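Local atomic coordinates of tRNA (guanine-N(1)-)-methyltransferase (PDB entry 7KFF), a protein that probably catalyses transfer of a methyl group from S-adenosyl-L-methionine to the N1 atom of guanine 37 in tRNA, as a TrmD enzyme of the knotted SPOUT class. Residues I24-L29 and V50-L55; L137-T142 and R185-S190; F164-Y169 and G198-V203. All coordinates share one frame; numbering follows the deposited sequence.

Contact 1. Residues I24-L29 and V50-L55; sequences IFPEYL and VHDLRL
I24 meets L53 and R54 just beyond the ends of two neighbouring strands, and its branches divide the work. I24 CB already lies 4.0 Å from NH2 of R54. I24 CG2, set anti to the carbonyl carbon, touches CB and CD2 of L53, the latter at 3.9 Å, and also covers one face of the R54 guanidinium, offset toward its rim. CG1 stands between the backbone N and the carbonyl carbon (chi1 61°), and beyond it I24 CD1 comes to 3.8 Å from R54 NH2. A beta-branched aliphatic residue can thus serve a leucine and the flat face of an arginine together. Strands 17-23 and 46-52 lie side by side at one border of the parallel sheet; beyond the strand ends, side chains and two waters take over from the sheet pairing. The 3-10 turn 26-29 folds back over V50, with P26 CB 3.8 Å from V50 CG1 and L29 CB 3.9 Å from V50 CG2. Aspartate suits position 52 because D52 OD1 accepts from R54 N at 3.0 Å, closing an Asx turn that starts the next 3-10 segment. A water donates to that same OD1 and to I24 O while accepting from R54 NE; a second joins I24 O to R54 NH2. R54 NH1 bonds to K62 O.

Contact 2. Residues L137-T142 and R185-S190; sequences LLLVPT and RVREVS. With SAH (S-adenosyl-L-homocysteine), chain C.
Strands 137-141 and 185-190 run parallel, their short axes 31° apart, and five backbone hydrogen bonds alternate between them from L138 N to R185 O at one end to T142 N to V189 O at the other. The first is almost straight (176° at the hydrogen). Side chains pair by face. On that of L137, L139 and R187, the L139 CD2 methyl meets R187 CB at 3.7 Å, while R187 bends at chi2 (70°) and NE reaches its own strand's E188 O; NH1 forms a salt bridge with D152. L137 crosses R185 at about a right angle, and R185 NH2 pairs with E159 and K135 O. The opposite face carries L138, V140, V186 and E188, where the apolar L138 and V186 suit packing on helix 174-180. E188 offers its aliphatic part to the contact: T142 CG2 touches E188 CB at 3.6 Å, and OE2 turns to Q174. At the carboxyl ends the strands become SAH pocket. P141 O accepts from SAH O2' at 3.0 Å, and P141 CB lies 3.5 Å from N3 of the SAH adenine. S190 OG bonds to G192 N. Within this contact the one hydrogen bond to SAH thus uses a backbone carbonyl, which holds a ribose hydroxyl without calling on a side chain, while D227 of the second subunit supplies SAH with a carboxylate partner.

Contact 3. Residues F164-Y169 and G198-V203; sequences FACGRY and GGEVAV. With SAH (S-adenosyl-L-homocysteine), chain C.
E200 OE1 is gripped by two nitrogens of R168, NE and NH2, each at 2.9 Å, in a side-on salt bridge that converges on one oxygen. That oxygen lies close to the guanidinium plane, whereas both donors reach it from the same face of the carboxylate, the two planes being 57° apart. R168 bends at chi2 (-90°), and the flat guanidinium lies over G198 CA, a position where a side chain would run into R168 NE. The other oxygen of E200 takes a hydrogen bond from T23 and one from a water that also donates to C166 O, so both carboxylate oxygens are held inside the protein. The backbones are tied by G199 N to G167 O at 2.9 Å. These loops belong to the trefoil-knotted SPOUT methyltransferase fold, in which the chain after strand 161-165 and the one leading into helix 200-211 border the bound SAH. Glycine suits 167 and 199 because a CB at either would crowd the ribose of SAH; G198 CA is 3.3 Å from SAH O4', and Y169 O is 3.3 Å from SAH C5'. Farther down the helix, V203 places CG1 squarely over the centre of the F164 ring, 3.8 Å from the centroid, as a CH-pi contact. V203 CG2 meets C166 SG at 3.6 Å and also touches F164 CD2. G198 N bonds to E208 of the second subunit.

From the N terminus, strand 17-23 leads into segment 24-29, and contact 1 closes a loop of about twenty residues when the chain returns along strand 46-52. It is finished before contact 2 opens at strand 137-141. Contact 2 closes over 42 residues at strand 185-190, contact 3 over 28 at segment 198-203, and the two cross, since segment 164-169 comes before strand 185-190. All three reach the same parallel sheet, contact 1 at its border and contacts 2 and 3 on the neighbouring strands 137-141 and 161-165, where L139 O probably bonds to A165 N. Contacts 2 and 3 share SAH. Contact 1 leans on contact 3 through F25 on R168 and Y28 on E200, and both touch the second subunit.

Contact 1. Residues I24-L29 and V50-L55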
loop_
_atom_site.group_PDB
_atom_site.type_symbol
_atom_site.label_atom_id
_atom_site.label_comp_id
_atom_site.label_asym_id
_atom_site.label_seq_id
_atom_site.Cartn_x
_atom_site.Cartn_y
_atom_site.Cartn_z
ATOM N N ILE A 24 -4.909 6.229 16.818
ATOM C CA ILE A 24 -4.207 7.083 17.780
ATOM C C ILE A 24 -3.428 8.226 17.118
ATOM O O ILE A 24 -2.842 9.056 17.830
ATOM C CB ILE A 24 -3.296 6.291 18.745
ATOM C CG1 ILE A 24 -2.207 5.545 17.989
ATOM C CG2 ILE A 24 -4.137 5.386 19.646
ATOM C CD1 ILE A 24 -1.095 5.032 18.878
ATOM N N PHE A 25 -3.426 8.313 15.788
ATOM C CA PHE A 25 -2.779 9.400 15.048
ATOM C C PHE A 25 -3.760 9.988 14.041
ATOM O O PHE A 25 -3.589 9.840 12.816
ATOM C CB PHE A 25 -1.523 8.918 14.316
ATOM C CG PHE A 25 -0.430 8.465 15.237
ATOM C CD1 PHE A 25 0.269 9.385 15.990
ATOM C CD2 PHE A 25 -0.110 7.123 15.354
ATOM C CE1 PHE A 25 1.271 8.973 16.849
ATOM C CE2 PHE A 25 0.911 6.697 16.198
ATOM C CZ PHE A 25 1.592 7.644 16.962
ATOM N N PRO A 26 -4.770 10.724 14.521
ATOM C CA PRO A 26 -5.730 11.323 13.576
ATOM C C PRO A 26 -5.091 12.144 12.465
ATOM O O PRO A 26 -5.602 12.173 11.338
ATOM C CB PRO A 26 -6.610 12.208 14.465
ATOM C CG PRO A 26 -6.399 11.735 15.837
ATOM C CD PRO A 26 -5.124 10.972 15.931
ATOM N N GLU A 27 -4.001 12.852 12.775
ATOM C CA GLU A 27 -3.333 13.706 11.801
ATOM C C GLU A 27 -2.822 12.915 10.601
ATOM O O GLU A 27 -2.654 13.485 9.508
ATOM C CB GLU A 27 -2.193 14.456 12.505
ATOM C CG GLU A 27 -1.080 13.580 13.142
ATOM C CD GLU A 27 -1.333 13.102 14.585
ATOM O OE1 GLU A 27 -2.490 13.042 15.048
ATOM O OE2 GLU A 27 -0.334 12.791 15.269
ATOM N N TYR A 28 -2.554 11.619 10.771
ATOM C CA TYR A 28 -2.055 10.810 9.664
ATOM C C TYR A 28 -3.083 10.764 8.538
ATOM O O TYR A 28 -2.731 10.542 7.375
ATOM C CB TYR A 28 -1.719 9.409 10.165
ATOM C CG TYR A 28 -0.620 8.713 9.365
ATOM C CD1 TYR A 28 -0.845 8.281 8.058
ATOM C CD2 TYR A 28 0.619 8.466 9.921
ATOM C CE1 TYR A 28 0.157 7.639 7.328
ATOM C CE2 TYR A 28 1.611 7.812 9.198
ATOM C CZ TYR A 28 1.370 7.403 7.911
ATOM O OH TYR A 28 2.369 6.754 7.187
ATOM N N LEU A 29 -4.360 10.925 8.873
ATOM C CA LEU A 29 -5.422 10.844 7.889
ATOM C C LEU A 29 -5.732 12.174 7.216
ATOM O O LEU A 29 -6.684 12.253 6.431
ATOM C CB LEU A 29 -6.675 10.242 8.489
ATOM C CG LEU A 29 -6.665 8.766 8.859
ATOM C CD1 LEU A 29 -6.244 7.862 7.664
ATOM C CD2 LEU A 29 -5.776 8.439 10.068
ATOM N N VAL A 50 -12.662 11.171 11.392
ATOM C CA VAL A 50 -11.447 10.616 11.968
ATOM C C VAL A 50 -11.532 10.783 13.477
ATOM O O VAL A 50 -11.748 11.897 13.964
ATOM C CB VAL A 50 -10.184 11.284 11.395
ATOM C CG1 VAL A 50 -8.953 10.623 11.997
ATOM C CG2 VAL A 50 -10.176 11.175 9.878
ATOM N N HIS A 51 -11.367 9.682 14.211
ATOM C CA HIS A 51 -11.612 9.641 15.648
ATOM C C HIS A 51 -10.377 9.177 16.401
ATOM O O HIS A 51 -9.806 8.132 16.085
ATOM C CB HIS A 51 -12.761 8.679 15.968
ATOM C CG HIS A 51 -13.964 8.887 15.116
ATOM N ND1 HIS A 51 -14.909 9.839 15.399
ATOM C CD2 HIS A 51 -14.347 8.299 13.961
ATOM C CE1 HIS A 51 -15.844 9.816 14.467
ATOM N NE2 HIS A 51 -15.525 8.890 13.581
ATOM N N ASP A 52 -10.008 9.939 17.433
ATOM C CA ASP A 52 -8.891 9.575 18.298
ATOM C C ASP A 52 -9.321 8.442 19.213
ATOM O O ASP A 52 -10.184 8.633 20.070
ATOM C CB ASP A 52 -8.496 10.807 19.115
ATOM C CG ASP A 52 -7.202 10.633 19.897
ATOM O OD1 ASP A 52 -6.753 9.493 20.084
ATOM O OD2 ASP A 52 -6.650 11.675 20.330
ATOM N N LEU A 53 -8.692 7.283 19.055
ATOM C CA LEU A 53 -9.001 6.130 19.900
ATOM C C LEU A 53 -8.901 6.455 21.382
ATOM O O LEU A 53 -9.616 5.860 22.200
ATOM C CB LEU A 53 -8.038 4.995 19.541
ATOM C CG LEU A 53 -8.197 3.675 20.310
ATOM C CD1 LEU A 53 -9.516 3.001 19.989
ATOM C CD2 LEU A 53 -6.998 2.777 20.048
ATOM N N ARG A 54 -8.016 7.383 21.753
ATOM C CA ARG A 54 -7.844 7.709 23.168
ATOM C C ARG A 54 -9.082 8.332 23.791
ATOM O O ARG A 54 -9.193 8.347 25.025
ATOM C CB ARG A 54 -6.646 8.634 23.347
ATOM C CG ARG A 54 -5.350 7.938 23.025
ATOM C CD ARG A 54 -4.121 8.732 23.467
ATOM N NE ARG A 54 -2.983 8.244 22.702
ATOM C CZ ARG A 54 -2.233 7.195 23.014
ATOM N NH1 ARG A 54 -2.464 6.498 24.117
ATOM N NH2 ARG A 54 -1.259 6.831 22.203
ATOM N N LEU A 55 -10.018 8.828 22.986
ATOM C CA LEU A 55 -11.263 9.321 23.553
ATOM C C LEU A 55 -11.948 8.243 24.369
ATOM O O LEU A 55 -12.702 8.553 25.288
ATOM C CB LEU A 55 -12.208 9.758 22.438
ATOM C CG LEU A 55 -11.843 11.037 21.694
ATOM C CD1 LEU A 55 -12.797 11.246 20.518
ATOM C CD2 LEU A 55 -11.880 12.224 22.635
HETATM O O HOH W 1 -3.951 9.648 20.326
HETATM O O HOH W 2 -0.789 8.681 19.893
#

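Contact 2. Residues L137-T142 and R185-S190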
loop_
_atom_site.group_PDB
_atom_site.type_symbol
_atom_site.label_atom_id
_atom_site.label_comp_id
_atom_site.label_asym_id
_atom_site.label_seq_id
_atom_site.Cartn_x
_atom_site.Cartn_y
_atom_site.Cartn_z
ATOM N N LEU A 137 -19.495 -2.013 7.083
ATOM C CA LEU A 137 -18.273 -2.760 6.827
ATOM C C LEU A 137 -17.166 -2.231 7.730
ATOM O O LEU A 137 -16.935 -1.019 7.778
ATOM C CB LEU A 137 -17.847 -2.590 5.367
ATOM C CG LEU A 137 -16.573 -3.304 4.919
ATOM C CD1 LEU A 137 -16.725 -4.812 5.010
ATOM C CD2 LEU A 137 -16.209 -2.900 3.499
ATOM N N LEU A 138 -16.489 -3.136 8.445
ATOM C CA LEU A 138 -15.305 -2.827 9.233
ATOM C C LEU A 138 -14.085 -3.421 8.552
ATOM O O LEU A 138 -13.999 -4.646 8.379
ATOM C CB LEU A 138 -15.427 -3.376 10.650
ATOM C CG LEU A 138 -14.204 -3.195 11.538
ATOM C CD1 LEU A 138 -13.935 -1.718 11.794
ATOM C CD2 LEU A 138 -14.335 -3.940 12.851
ATOM N N LEU A 139 -13.162 -2.548 8.153
ATOM C CA LEU A 139 -11.886 -2.965 7.582
ATOM C C LEU A 139 -10.793 -2.838 8.639
ATOM O O LEU A 139 -10.651 -1.790 9.276
ATOM C CB LEU A 139 -11.533 -2.152 6.346
ATOM C CG LEU A 139 -12.517 -2.348 5.198
ATOM C CD1 LEU A 139 -12.082 -1.539 4.002
ATOM C CD2 LEU A 139 -12.690 -3.803 4.809
ATOM N N VAL A 140 -10.053 -3.920 8.830
ATOM C CA VAL A 140 -8.992 -4.009 9.821
ATOM C C VAL A 140 -7.697 -4.306 9.086
ATOM O O VAL A 140 -7.425 -5.458 8.728
ATOM C CB VAL A 140 -9.282 -5.103 10.869
ATOM C CG1 VAL A 140 -8.178 -5.094 11.917
ATOM C CG2 VAL A 140 -10.668 -4.933 11.499
ATOM N N PRO A 141 -6.874 -3.295 8.824
ATOM C CA PRO A 141 -5.597 -3.555 8.157
ATOM C C PRO A 141 -4.713 -4.445 9.017
ATOM O O PRO A 141 -4.555 -4.233 10.221
ATOM C CB PRO A 141 -5.008 -2.155 7.976
ATOM C CG PRO A 141 -6.193 -1.243 7.955
ATOM C CD PRO A 141 -7.172 -1.847 8.927
ATOM N N THR A 142 -4.132 -5.463 8.380
ATOM C CA THR A 142 -3.180 -6.321 9.050
ATOM C C THR A 142 -2.401 -7.063 7.981
ATOM O O THR A 142 -2.994 -7.474 6.963
ATOM C CB THR A 142 -3.839 -7.329 9.987
ATOM O OG1 THR A 142 -2.905 -8.378 10.208
ATOM C CG2 THR A 142 -5.112 -7.900 9.449
ATOM N N ARG A 185 -19.977 -6.254 9.303
ATOM C CA ARG A 185 -19.293 -7.217 8.441
ATOM C C ARG A 185 -17.804 -6.918 8.540
ATOM O O ARG A 185 -17.407 -5.781 8.288
ATOM C CB ARG A 185 -19.790 -7.071 7.009
ATOM C CG ARG A 185 -21.198 -7.644 6.794
ATOM C CD ARG A 185 -21.786 -7.269 5.409
ATOM N NE ARG A 185 -22.034 -5.835 5.332
ATOM C CZ ARG A 185 -21.462 -4.987 4.482
ATOM N NH1 ARG A 185 -20.607 -5.403 3.556
ATOM N NH2 ARG A 185 -21.748 -3.698 4.556
ATOM N N VAL A 186 -16.988 -7.889 8.953
ATOM C CA VAL A 186 -15.593 -7.640 9.309
ATOM C C VAL A 186 -14.677 -8.266 8.267
ATOM O O VAL A 186 -14.841 -9.439 7.917
ATOM C CB VAL A 186 -15.261 -8.173 10.713
ATOM C CG1 VAL A 186 -13.816 -7.906 11.078
ATOM C CG2 VAL A 186 -16.195 -7.557 11.736
ATOM N N ARG A 187 -13.696 -7.492 7.804
ATOM C CA ARG A 187 -12.663 -7.981 6.903
ATOM C C ARG A 187 -11.301 -7.525 7.407
ATOM O O ARG A 187 -11.046 -6.326 7.541
ATOM C CB ARG A 187 -12.913 -7.471 5.481
ATOM C CG ARG A 187 -11.736 -7.622 4.559
ATOM C CD ARG A 187 -11.389 -9.096 4.141
ATOM N NE ARG A 187 -10.210 -9.025 3.287
ATOM C CZ ARG A 187 -10.233 -8.779 1.983
ATOM N NH1 ARG A 187 -9.117 -8.595 1.308
ATOM N NH2 ARG A 187 -11.390 -8.736 1.356
ATOM N N GLU A 188 -10.417 -8.471 7.651
ATOM C CA GLU A 188 -8.997 -8.210 7.858
ATOM C C GLU A 188 -8.323 -8.170 6.496
ATOM O O GLU A 188 -8.585 -9.026 5.650
ATOM C CB GLU A 188 -8.381 -9.319 8.713
ATOM C CG GLU A 188 -8.821 -9.257 10.192
ATOM C CD GLU A 188 -8.429 -10.479 10.996
ATOM O OE1 GLU A 188 -8.859 -11.600 10.645
ATOM O OE2 GLU A 188 -7.701 -10.331 11.993
ATOM N N VAL A 189 -7.504 -7.143 6.260
ATOM C CA VAL A 189 -7.013 -6.880 4.910
ATOM C C VAL A 189 -5.553 -6.446 4.947
ATOM O O VAL A 189 -5.189 -5.511 5.672
ATOM C CB VAL A 189 -7.893 -5.838 4.184
ATOM C CG1 VAL A 189 -8.120 -4.587 5.015
ATOM C CG2 VAL A 189 -7.318 -5.481 2.822
ATOM N N SER A 190 -4.728 -7.116 4.154
ATOM C CA SER A 190 -3.345 -6.723 3.964
ATOM C C SER A 190 -3.199 -5.973 2.646
ATOM O O SER A 190 -3.741 -6.397 1.620
ATOM C CB SER A 190 -2.443 -7.949 3.895
ATOM O OG SER A 190 -1.131 -7.491 3.605
HETATM N N SAH C . 3.957 -8.211 14.498
HETATM C CA SAH C . 3.038 -7.870 13.431
HETATM C CB SAH C . 3.289 -6.418 13.087
HETATM C CG SAH C . 2.105 -5.489 13.282
HETATM S SD SAH C . 2.555 -4.044 12.341
HETATM C C SAH C . 3.212 -8.696 12.169
HETATM O O SAH C . 4.265 -8.672 11.535
HETATM O OXT SAH C . 2.285 -9.384 11.744
HETATM C "C5'" SAH C . 1.442 -2.890 13.134
HETATM C "C4'" SAH C . 0.177 -2.603 12.351
HETATM O "O4'" SAH C . 0.476 -2.016 11.085
HETATM C "C3'" SAH C . -0.739 -3.793 12.027
HETATM O "O3'" SAH C . -1.468 -4.193 13.130
HETATM C "C2'" SAH C . -1.568 -3.207 10.883
HETATM O "O2'" SAH C . -2.561 -2.337 11.367
HETATM C "C1'" SAH C . -0.525 -2.387 10.154
HETATM N N9 SAH C . 0.129 -3.137 9.066
HETATM C C8 SAH C . 1.436 -3.569 9.014
HETATM N N7 SAH C . 1.664 -4.145 7.820
HETATM C C5 SAH C . 0.501 -4.106 7.112
HETATM C C6 SAH C . 0.148 -4.550 5.845
HETATM N N6 SAH C . 0.993 -5.189 5.010
HETATM N N1 SAH C . -1.142 -4.338 5.417
HETATM C C2 SAH C . -2.046 -3.687 6.222
HETATM N N3 SAH C . -1.710 -3.235 7.463
HETATM C C4 SAH C . -0.457 -3.454 7.884
#

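Contact 3. Residues F164-Y169 and G198-V203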
loop_
_atom_site.group_PDB
_atom_site.type_symbol
_atom_site.label_atom_id
_atom_site.label_comp_id
_atom_site.label_asym_id
_atom_site.label_seq_id
_atom_site.Cartn_x
_atom_site.Cartn_y
_atom_site.Cartn_z
ATOM N N PHE A 164 -12.770 1.953 9.634
ATOM C CA PHE A 164 -11.420 1.409 9.678
ATOM C C PHE A 164 -10.887 1.412 11.104
ATOM O O PHE A 164 -10.925 2.445 11.771
ATOM C CB PHE A 164 -10.461 2.238 8.826
ATOM C CG PHE A 164 -10.771 2.251 7.362
ATOM C CD1 PHE A 164 -11.655 3.178 6.852
ATOM C CD2 PHE A 164 -10.104 1.415 6.486
ATOM C CE1 PHE A 164 -11.898 3.250 5.486
ATOM C CE2 PHE A 164 -10.336 1.485 5.125
ATOM C CZ PHE A 164 -11.236 2.410 4.624
ATOM N N ALA A 165 -10.365 0.274 11.554
ATOM C CA ALA A 165 -9.719 0.143 12.860
ATOM C C ALA A 165 -8.216 0.056 12.632
ATOM O O ALA A 165 -7.727 -0.955 12.131
ATOM C CB ALA A 165 -10.225 -1.094 13.597
ATOM N N CYS A 166 -7.482 1.112 12.987
ATOM C CA CYS A 166 -6.054 1.200 12.698
ATOM C C CYS A 166 -5.198 0.643 13.821
ATOM O O CYS A 166 -5.169 1.197 14.919
ATOM C CB CYS A 166 -5.620 2.637 12.438
ATOM S SG CYS A 166 -6.471 3.423 11.073
ATOM N N GLY A 167 -4.449 -0.424 13.529
ATOM C CA GLY A 167 -3.550 -0.982 14.509
ATOM C C GLY A 167 -2.191 -0.304 14.529
ATOM O O GLY A 167 -1.759 0.319 13.553
ATOM N N ARG A 168 -1.534 -0.441 15.671
ATOM C CA ARG A 168 -0.149 -0.072 15.899
ATOM C C ARG A 168 0.441 -1.177 16.778
ATOM O O ARG A 168 -0.294 -2.019 17.312
ATOM C CB ARG A 168 -0.081 1.279 16.630
ATOM C CG ARG A 168 -0.472 2.480 15.774
ATOM C CD ARG A 168 0.713 3.064 15.065
ATOM N NE ARG A 168 0.373 3.870 13.901
ATOM C CZ ARG A 168 1.266 4.537 13.179
ATOM N NH1 ARG A 168 2.531 4.610 13.559
ATOM N NH2 ARG A 168 0.900 5.148 12.071
ATOM N N TYR A 169 1.768 -1.167 16.924
ATOM C CA TYR A 169 2.456 -2.079 17.835
ATOM C C TYR A 169 2.281 -3.501 17.298
ATOM O O TYR A 169 2.552 -3.753 16.123
ATOM C CB TYR A 169 1.990 -1.849 19.273
ATOM C CG TYR A 169 1.907 -0.373 19.607
ATOM C CD1 TYR A 169 2.934 0.515 19.265
ATOM C CD2 TYR A 169 0.777 0.140 20.222
ATOM C CE1 TYR A 169 2.837 1.873 19.564
ATOM C CE2 TYR A 169 0.681 1.482 20.544
ATOM C CZ TYR A 169 1.707 2.344 20.199
ATOM O OH TYR A 169 1.611 3.679 20.492
ATOM N N GLY A 198 1.914 1.109 10.984
ATOM C CA GLY A 198 0.559 1.240 11.471
ATOM C C GLY A 198 -0.438 1.058 10.350
ATOM O O GLY A 198 -0.092 1.091 9.167
ATOM N N GLY A 199 -1.689 0.889 10.739
ATOM C CA GLY A 199 -2.759 0.744 9.768
ATOM C C GLY A 199 -3.213 2.011 9.076
ATOM O O GLY A 199 -3.894 1.917 8.048
ATOM N N GLU A 200 -2.834 3.186 9.587
ATOM C CA GLU A 200 -3.303 4.445 9.003
ATOM C C GLU A 200 -2.952 4.573 7.518
ATOM O O GLU A 200 -3.797 4.975 6.709
ATOM C CB GLU A 200 -2.723 5.620 9.775
ATOM C CG GLU A 200 -3.258 5.756 11.221
ATOM C CD GLU A 200 -2.648 4.829 12.272
ATOM O OE1 GLU A 200 -1.735 4.024 11.977
ATOM O OE2 GLU A 200 -3.110 4.931 13.424
ATOM N N VAL A 201 -1.711 4.258 7.149
ATOM C CA VAL A 201 -1.331 4.393 5.745
ATOM C C VAL A 201 -2.117 3.418 4.881
ATOM O O VAL A 201 -2.439 3.724 3.728
ATOM C CB VAL A 201 0.189 4.270 5.542
ATOM C CG1 VAL A 201 0.689 2.837 5.725
ATOM C CG2 VAL A 201 0.587 4.797 4.184
ATOM N N ALA A 202 -2.448 2.247 5.418
ATOM C CA ALA A 202 -3.260 1.304 4.658
ATOM C C ALA A 202 -4.669 1.834 4.436
ATOM O O ALA A 202 -5.263 1.559 3.391
ATOM C CB ALA A 202 -3.300 -0.032 5.390
ATOM N N VAL A 203 -5.206 2.622 5.384
ATOM C CA VAL A 203 -6.479 3.301 5.160
ATOM C C VAL A 203 -6.373 4.240 3.964
ATOM O O VAL A 203 -7.249 4.272 3.098
ATOM C CB VAL A 203 -6.927 4.050 6.423
ATOM C CG1 VAL A 203 -8.201 4.821 6.113
ATOM C CG2 VAL A 203 -7.118 3.065 7.572
HETATM N N SAH C . 3.957 -8.211 14.498
HETATM C CA SAH C . 3.038 -7.870 13.431
HETATM C CB SAH C . 3.289 -6.418 13.087
HETATM C CG SAH C . 2.105 -5.489 13.282
HETATM S SD SAH C . 2.555 -4.044 12.341
HETATM C C SAH C . 3.212 -8.696 12.169
HETATM O O SAH C . 4.265 -8.672 11.535
HETATM O OXT SAH C . 2.285 -9.384 11.744
HETATM C "C5'" SAH C . 1.442 -2.890 13.134
HETATM C "C4'" SAH C . 0.177 -2.603 12.351
HETATM O "O4'" SAH C . 0.476 -2.016 11.085
HETATM C "C3'" SAH C . -0.739 -3.793 12.027
HETATM O "O3'" SAH C . -1.468 -4.193 13.130
HETATM C "C2'" SAH C . -1.568 -3.207 10.883
HETATM O "O2'" SAH C . -2.561 -2.337 11.367
HETATM C "C1'" SAH C . -0.525 -2.387 10.154
HETATM N N9 SAH C . 0.129 -3.137 9.066
HETATM C C8 SAH C . 1.436 -3.569 9.014
HETATM N N7 SAH C . 1.664 -4.145 7.820
HETATM C C5 SAH C . 0.501 -4.106 7.112
HETATM C C6 SAH C . 0.148 -4.550 5.845
HETATM N N6 SAH C . 0.993 -5.189 5.010
HETATM N N1 SAH C . -1.142 -4.338 5.417
HETATM C C2 SAH C . -2.046 -3.687 6.222
HETATM N N3 SAH C . -1.710 -3.235 7.463
HETATM C C4 SAH C . -0.457 -3.454 7.884
HETATM O O HOH W 3 -3.977 3.658 15.687
#